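Ferric iron-binding periplasmic protein (Pseudomonas aeruginosa PAO1, PDB 6IVY) binds ferric iron in the periplasm and probably hands it to an ABC transporter for uptake into the cell. Local coordinates at residues A[99-104]-A[193-198]; A[10-15]-A[32-37]. All blocks are in the same frame, centred on the assembly; numbering follows the deposited sequence.

Contact 1 of 2, residues A[99-104]-A[193-198]. With FE (Fe (III) ion), chain D; PO4 (phosphate ion), chain C.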
loop_
_atom_site.group_PDB
_atom_site.type_symbol
_atom_site.label_atom_id
_atom_site.label_comp_id
_atom_site.label_asym_id
_atom_site.label_seq_id
_atom_site.Cartn_x
_atom_site.Cartn_y
_atom_site.Cartn_z
ATOM N N THR A 99 1.046 8.665 -0.650
ATOM C CA THR A 99 -0.061 8.376 -1.552
ATOM C C THR A 99 -0.956 7.336 -0.892
ATOM O O THR A 99 -0.543 6.643 0.035
ATOM C CB THR A 99 0.417 7.855 -2.919
ATOM O OG1 THR A 99 1.135 6.616 -2.752
ATOM C CG2 THR A 99 1.319 8.861 -3.586
ATOM N N ALA A 100 -2.191 7.234 -1.373
ATOM C CA ALA A 100 -3.082 6.133 -1.020
ATOM C C ALA A 100 -3.277 5.209 -2.218
ATOM O O ALA A 100 -3.244 5.643 -3.374
ATOM C CB ALA A 100 -4.445 6.638 -0.526
ATOM N N ARG A 101 -3.432 3.917 -1.929
ATOM C CA ARG A 101 -3.840 2.903 -2.898
ATOM C C ARG A 101 -5.139 2.276 -2.400
ATOM O O ARG A 101 -5.545 2.478 -1.257
ATOM C CB ARG A 101 -2.744 1.834 -3.092
ATOM C CG ARG A 101 -2.239 1.205 -1.785
ATOM C CD ARG A 101 -0.993 1.922 -1.219
ATOM N NE ARG A 101 0.134 1.931 -2.155
ATOM C CZ ARG A 101 0.856 0.857 -2.475
ATOM N NH1 ARG A 101 0.582 -0.322 -1.930
ATOM N NH2 ARG A 101 1.852 0.958 -3.352
ATOM N N THR A 102 -5.821 1.520 -3.248
ATOM C CA THR A 102 -7.090 0.954 -2.803
ATOM C C THR A 102 -7.264 -0.467 -3.333
ATOM O O THR A 102 -6.705 -0.853 -4.365
ATOM C CB THR A 102 -8.279 1.835 -3.219
ATOM O OG1 THR A 102 -9.456 1.377 -2.555
ATOM C CG2 THR A 102 -8.497 1.778 -4.759
ATOM N N ARG A 103 -8.070 -1.240 -2.610
ATOM C CA ARG A 103 -8.276 -2.639 -2.940
ATOM C C ARG A 103 -9.252 -2.778 -4.106
ATOM O O ARG A 103 -10.241 -2.045 -4.202
ATOM C CB ARG A 103 -8.794 -3.377 -1.709
ATOM C CG ARG A 103 -7.801 -3.334 -0.561
ATOM C CD ARG A 103 -6.529 -4.047 -0.969
ATOM N NE ARG A 103 -6.726 -5.494 -1.103
ATOM C CZ ARG A 103 -5.804 -6.339 -1.568
ATOM N NH1 ARG A 103 -4.610 -5.901 -1.965
ATOM N NH2 ARG A 103 -6.070 -7.630 -1.630
ATOM N N VAL A 104 -8.957 -3.708 -5.009
ATOM C CA VAL A 104 -9.802 -3.940 -6.172
ATOM C C VAL A 104 -9.986 -5.433 -6.387
ATOM O O VAL A 104 -9.205 -6.259 -5.909
ATOM C CB VAL A 104 -9.222 -3.308 -7.458
ATOM C CG1 VAL A 104 -9.232 -1.791 -7.365
ATOM C CG2 VAL A 104 -7.826 -3.836 -7.725
ATOM N N ASN A 193 -4.129 -4.519 -5.584
ATOM C CA ASN A 193 -4.308 -3.078 -5.458
ATOM C C ASN A 193 -4.578 -2.464 -6.827
ATOM O O ASN A 193 -4.273 -3.055 -7.866
ATOM C CB ASN A 193 -3.084 -2.410 -4.810
ATOM C CG ASN A 193 -2.793 -2.960 -3.435
ATOM O OD1 ASN A 193 -3.718 -3.338 -2.693
ATOM N ND2 ASN A 193 -1.505 -3.044 -3.090
ATOM N N ASN A 194 -5.143 -1.253 -6.815
ATOM C CA ASN A 194 -5.659 -0.666 -8.053
ATOM C C ASN A 194 -4.552 -0.372 -9.065
ATOM O O ASN A 194 -4.760 -0.498 -10.284
ATOM C CB ASN A 194 -6.408 0.618 -7.731
ATOM C CG ASN A 194 -5.485 1.693 -7.217
ATOM O OD1 ASN A 194 -4.857 1.518 -6.178
ATOM N ND2 ASN A 194 -5.372 2.801 -7.955
ATOM N N TYR A 195 -3.371 0.033 -8.589
ATOM C CA TYR A 195 -2.382 0.613 -9.487
ATOM C C TYR A 195 -1.752 -0.422 -10.412
ATOM O O TYR A 195 -1.208 -0.054 -11.456
ATOM C CB TYR A 195 -1.301 1.346 -8.682
ATOM C CG TYR A 195 -0.633 0.515 -7.596
ATOM C CD1 TYR A 195 0.495 -0.261 -7.882
ATOM C CD2 TYR A 195 -1.125 0.507 -6.282
ATOM C CE1 TYR A 195 1.114 -1.026 -6.901
ATOM C CE2 TYR A 195 -0.506 -0.249 -5.290
ATOM C CZ TYR A 195 0.599 -1.025 -5.620
ATOM O OH TYR A 195 1.199 -1.783 -4.666
ATOM N N TYR A 196 -1.833 -1.702 -10.069
ATOM C CA TYR A 196 -1.148 -2.722 -10.853
ATOM C C TYR A 196 -1.725 -2.837 -12.257
ATOM O O TYR A 196 -0.995 -3.105 -13.216
ATOM C CB TYR A 196 -1.233 -4.061 -10.135
ATOM C CG TYR A 196 -0.353 -4.162 -8.907
ATOM C CD1 TYR A 196 1.026 -4.382 -9.029
ATOM C CD2 TYR A 196 -0.897 -4.048 -7.631
ATOM C CE1 TYR A 196 1.836 -4.488 -7.900
ATOM C CE2 TYR A 196 -0.106 -4.136 -6.505
ATOM C CZ TYR A 196 1.254 -4.365 -6.644
ATOM O OH TYR A 196 2.024 -4.481 -5.522
ATOM N N TRP A 197 -3.029 -2.653 -12.392
ATOM C CA TRP A 197 -3.654 -2.656 -13.708
ATOM C C TRP A 197 -3.077 -1.553 -14.593
ATOM O O TRP A 197 -2.778 -1.780 -15.772
ATOM C CB TRP A 197 -5.169 -2.500 -13.526
ATOM C CG TRP A 197 -5.994 -2.618 -14.750
ATOM C CD1 TRP A 197 -6.633 -3.733 -15.197
ATOM C CD2 TRP A 197 -6.326 -1.567 -15.666
ATOM N NE1 TRP A 197 -7.324 -3.454 -16.358
ATOM C CE2 TRP A 197 -7.153 -2.129 -16.664
ATOM C CE3 TRP A 197 -5.983 -0.213 -15.755
ATOM C CZ2 TRP A 197 -7.646 -1.380 -17.735
ATOM C CZ3 TRP A 197 -6.475 0.531 -16.827
ATOM C CH2 TRP A 197 -7.301 -0.053 -17.793
ATOM N N TYR A 198 -2.881 -0.356 -14.028
ATOM C CA TYR A 198 -2.340 0.744 -14.815
ATOM C C TYR A 198 -0.908 0.480 -15.254
ATOM O O TYR A 198 -0.535 0.857 -16.371
ATOM C CB TYR A 198 -2.441 2.043 -14.024
ATOM C CG TYR A 198 -3.872 2.462 -13.821
ATOM C CD1 TYR A 198 -4.527 3.253 -14.764
ATOM C CD2 TYR A 198 -4.583 2.037 -12.707
ATOM C CE1 TYR A 198 -5.856 3.626 -14.586
ATOM C CE2 TYR A 198 -5.903 2.394 -12.526
ATOM C CZ TYR A 198 -6.536 3.187 -13.460
ATOM O OH TYR A 198 -7.850 3.542 -13.243
HETATM FE FE FE D . 2.399 -3.081 -4.236
HETATM P P PO4 C . 1.447 -4.657 -1.470
HETATM O O1 PO4 C . 1.874 -3.799 -0.273
HETATM O O2 PO4 C . 1.458 -3.844 -2.729
HETATM O O3 PO4 C . 2.440 -5.781 -1.630
HETATM O O4 PO4 C . 0.043 -5.197 -1.250
HETATM O O HOH W 1 3.886 -4.564 -3.536
#
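R101 turns one face of its guanidinium toward the CE2 edge of the Y195 ring, the two planes 45° apart, so this is a tilted approach and not a parallel stack. Y195 CE2 lies over that guanidinium face, 3.3 Å from R101 CZ. Bends about CB-CG (chi2 -93°) and CG-CD bring the guanidinium to that edge. Its charge is met by E60 and E262, and NH2 also bonds to E59, itself an iron ligand.

Further along the strand, R103 and N193 form an antiparallel, non-hydrogen-bonded pair whose CB atoms diverge, yet their polar ends rejoin: R103 NH1 donates to N193 OD1 at 2.8 Å. The planes stand 77° apart; the oxygen lies near the guanidinium plane, whereas the nitrogen sits well above the carbonyl plane of the amide. With OD1 so engaged, the amide turns ND2 toward the phosphate, giving a bond to its O4 of 3.2 Å.

The side chain of N194 crosses that of T102 at about a right angle, and the residue makes two bonds to the T102 backbone, N194 N donating to T102 O at 2.9 Å and N194 OD1 accepting from T102 N at 3.1 Å. This pair of bonds continues the strand pairing onto the side-chain amide between strand 189-193 and the helix that follows. V104 packs CG1 against N194 CB at 3.7 Å.

From that turn the consecutive tyrosines both reach the metal, Y195 OH lying 1.8 Å and Y196 OH 1.9 Å from the iron, each with phosphate O2 close by. With H11, E59, phosphate O2 and a water they make six ligands. Adjacent tyrosines with a bound anion are characteristic of the transferrin-like iron site of FbpA proteins, though this phosphate probably came from the crystallisation liquor.

Contact 2 of 2, residues A[10-15]-A[32-37]; sequences QHAATG and IRKGGD. With FE (Fe (III) ion), chain D.
The flat peptide carbonyl of Q10 receives the K34 ammonium from above: K34 NZ lies 2.7 Å from Q10 O, yet 55° out of the carbonyl plane and thus away from a lone-pair direction. The other flat group, the H11 imidazole, binds iron through NE2 at 2.2 Å, and the Y196 and Y195 rings meet it at steep angles, about 85° and 70°. Q10, H11 and K34 belong to a beta-alpha-beta unit, strand 3-8, helix 12-26 and strand 29-34, and the contact ties the start of its helix to the end of its second strand.

K34 carries most of this tie. CG is opposite the backbone N, and a single bend at chi2 brings the otherwise extended chain across A12, K34 CD coming to 4.4 Å from A12 CB. K34 NZ also donates to G35 O of its own segment, at 2.9 Å. One exposed lysine thus links the loop before the helix to the loop after the strand.

Q10 also steadies the iron ligand next to it. Its side-chain OE1 accepts the H11 backbone N at 3.0 Å, while its NE2 bonds to E262, so the Q10 amide is held at both its oxygen and its nitrogen. H11 occupies the N-cap position, and its carbonyl accepts G15 N, which ties the histidine backbone to the first helical turn.

D37 comes near Q10 without bonding to it; its OD1 accepts the backbone N of E59, which contributes another iron ligand. Away from the metal the contact is a methyl against a backbone carbonyl: the extended I32 chain, with CG1 anti to the carbonyl carbon, brings I32 CD1 to 3.8 Å from G15 O.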
loop_
_atom_site.group_PDB
_atom_site.type_symbol
_atom_site.label_atom_id
_atom_site.label_comp_id
_atom_site.label_asym_id
_atom_site.label_seq_id
_atom_site.Cartn_x
_atom_site.Cartn_y
_atom_site.Cartn_z
ATOM N N GLN A 10 8.526 0.975 -1.146
ATOM C CA GLN A 10 7.675 1.136 -2.305
ATOM C C GLN A 10 8.296 0.417 -3.494
ATOM O O GLN A 10 9.452 -0.020 -3.466
ATOM C CB GLN A 10 7.453 2.607 -2.632
ATOM C CG GLN A 10 6.078 3.125 -2.224
ATOM C CD GLN A 10 5.004 2.889 -3.283
ATOM O OE1 GLN A 10 5.015 1.874 -3.991
ATOM N NE2 GLN A 10 4.078 3.830 -3.400
ATOM N N HIS A 11 7.507 0.301 -4.547
ATOM C CA HIS A 11 7.982 -0.361 -5.756
ATOM C C HIS A 11 9.222 0.341 -6.292
ATOM O O HIS A 11 9.348 1.565 -6.199
ATOM C CB HIS A 11 6.858 -0.401 -6.783
ATOM C CG HIS A 11 5.769 -1.350 -6.403
ATOM N ND1 HIS A 11 5.834 -2.700 -6.670
ATOM C CD2 HIS A 11 4.626 -1.159 -5.704
ATOM C CE1 HIS A 11 4.758 -3.296 -6.189
ATOM N NE2 HIS A 11 4.012 -2.384 -5.595
ATOM N N ALA A 12 10.153 -0.454 -6.835
ATOM C CA ALA A 12 11.502 0.043 -7.114
ATOM C C ALA A 12 11.480 1.286 -8.001
ATOM O O ALA A 12 12.155 2.283 -7.709
ATOM C CB ALA A 12 12.353 -1.068 -7.744
ATOM N N ALA A 13 10.711 1.252 -9.090
ATOM C CA ALA A 13 10.689 2.388 -10.014
ATOM C C ALA A 13 10.165 3.647 -9.343
ATOM O O ALA A 13 10.593 4.762 -9.675
ATOM C CB ALA A 13 9.833 2.056 -11.239
ATOM N N THR A 14 9.229 3.494 -8.412
ATOM C CA THR A 14 8.662 4.649 -7.729
ATOM C C THR A 14 9.695 5.315 -6.833
ATOM O O THR A 14 9.861 6.541 -6.866
ATOM C CB THR A 14 7.441 4.218 -6.925
ATOM O OG1 THR A 14 6.531 3.559 -7.815
ATOM C CG2 THR A 14 6.759 5.428 -6.296
ATOM N N GLY A 15 10.393 4.524 -6.019
ATOM C CA GLY A 15 11.440 5.086 -5.182
ATOM C C GLY A 15 12.557 5.711 -6.000
ATOM O O GLY A 15 13.086 6.761 -5.645
ATOM N N ILE A 32 19.779 4.047 -2.405
ATOM C CA ILE A 32 18.519 3.348 -2.159
ATOM C C ILE A 32 18.824 1.911 -1.757
ATOM O O ILE A 32 19.636 1.237 -2.405
ATOM C CB ILE A 32 17.594 3.386 -3.393
ATOM C CG1 ILE A 32 17.215 4.826 -3.743
ATOM C CG2 ILE A 32 16.322 2.544 -3.163
ATOM C CD1 ILE A 32 16.378 4.955 -4.998
ATOM N N ARG A 33 18.197 1.449 -0.676
ATOM C CA ARG A 33 18.099 0.025 -0.387
ATOM C C ARG A 33 16.641 -0.359 -0.589
ATOM O O ARG A 33 15.763 0.097 0.155
ATOM C CB ARG A 33 18.554 -0.340 1.026
ATOM C CG ARG A 33 17.959 -1.708 1.477
ATOM C CD ARG A 33 18.585 -2.231 2.750
ATOM N NE ARG A 33 20.023 -2.269 2.586
ATOM C CZ ARG A 33 20.697 -3.310 2.109
ATOM N NH1 ARG A 33 20.062 -4.436 1.776
ATOM N NH2 ARG A 33 22.018 -3.223 1.981
ATOM N N LYS A 34 16.384 -1.189 -1.596
ATOM C CA LYS A 34 15.037 -1.663 -1.878
ATOM C C LYS A 34 14.752 -2.943 -1.099
ATOM O O LYS A 34 15.616 -3.817 -0.977
ATOM C CB LYS A 34 14.875 -1.892 -3.384
ATOM C CG LYS A 34 13.696 -2.729 -3.788
ATOM C CD LYS A 34 12.411 -2.035 -3.453
ATOM C CE LYS A 34 11.266 -3.020 -3.545
ATOM N NZ LYS A 34 10.124 -2.527 -2.741
ATOM N N GLY A 35 13.544 -3.041 -0.560
ATOM C CA GLY A 35 13.113 -4.274 0.077
ATOM C C GLY A 35 11.617 -4.261 0.339
ATOM O O GLY A 35 10.902 -3.351 -0.083
ATOM N N GLY A 36 11.150 -5.301 1.043
ATOM C CA GLY A 36 9.777 -5.317 1.514
ATOM C C GLY A 36 9.593 -4.398 2.716
ATOM O O GLY A 36 10.521 -4.170 3.501
ATOM N N ASP A 37 8.379 -3.839 2.840
ATOM C CA ASP A 37 8.044 -2.972 3.977
ATOM C C ASP A 37 8.503 -3.597 5.296
ATOM O O ASP A 37 9.309 -3.017 6.040
ATOM C CB ASP A 37 6.531 -2.728 4.044
ATOM C CG ASP A 37 6.006 -1.767 2.974
ATOM O OD1 ASP A 37 6.799 -1.148 2.225
ATOM O OD2 ASP A 37 4.753 -1.647 2.894
HETATM FE FE FE D . 2.399 -3.081 -4.236
HETATM O O HOH W 1 3.886 -4.564 -3.536
#

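How the contacts relate
Contact 1 is buried throughout, whereas contact 2 is partly exposed, with A12 and K34 on the surface. Both reach the same mixed sheet and the same iron, but from different elements: contact 1 supplies Y195 and Y196 from helix 195-204 near its beginning, contact 2 supplies H11 from the N-cap of helix 12-26. The ligand oxygens and nitrogen approach closely, H11 NE2 lying 2.9 Å from Y196 OH. Their chemistry differs with place. In contact 1, charged guanidinium groups meet a phenol and an amide beside the anion; in contact 2, one lysine bridges backbone carbonyls. Q10 and R101 also pack together, joining the two second shells.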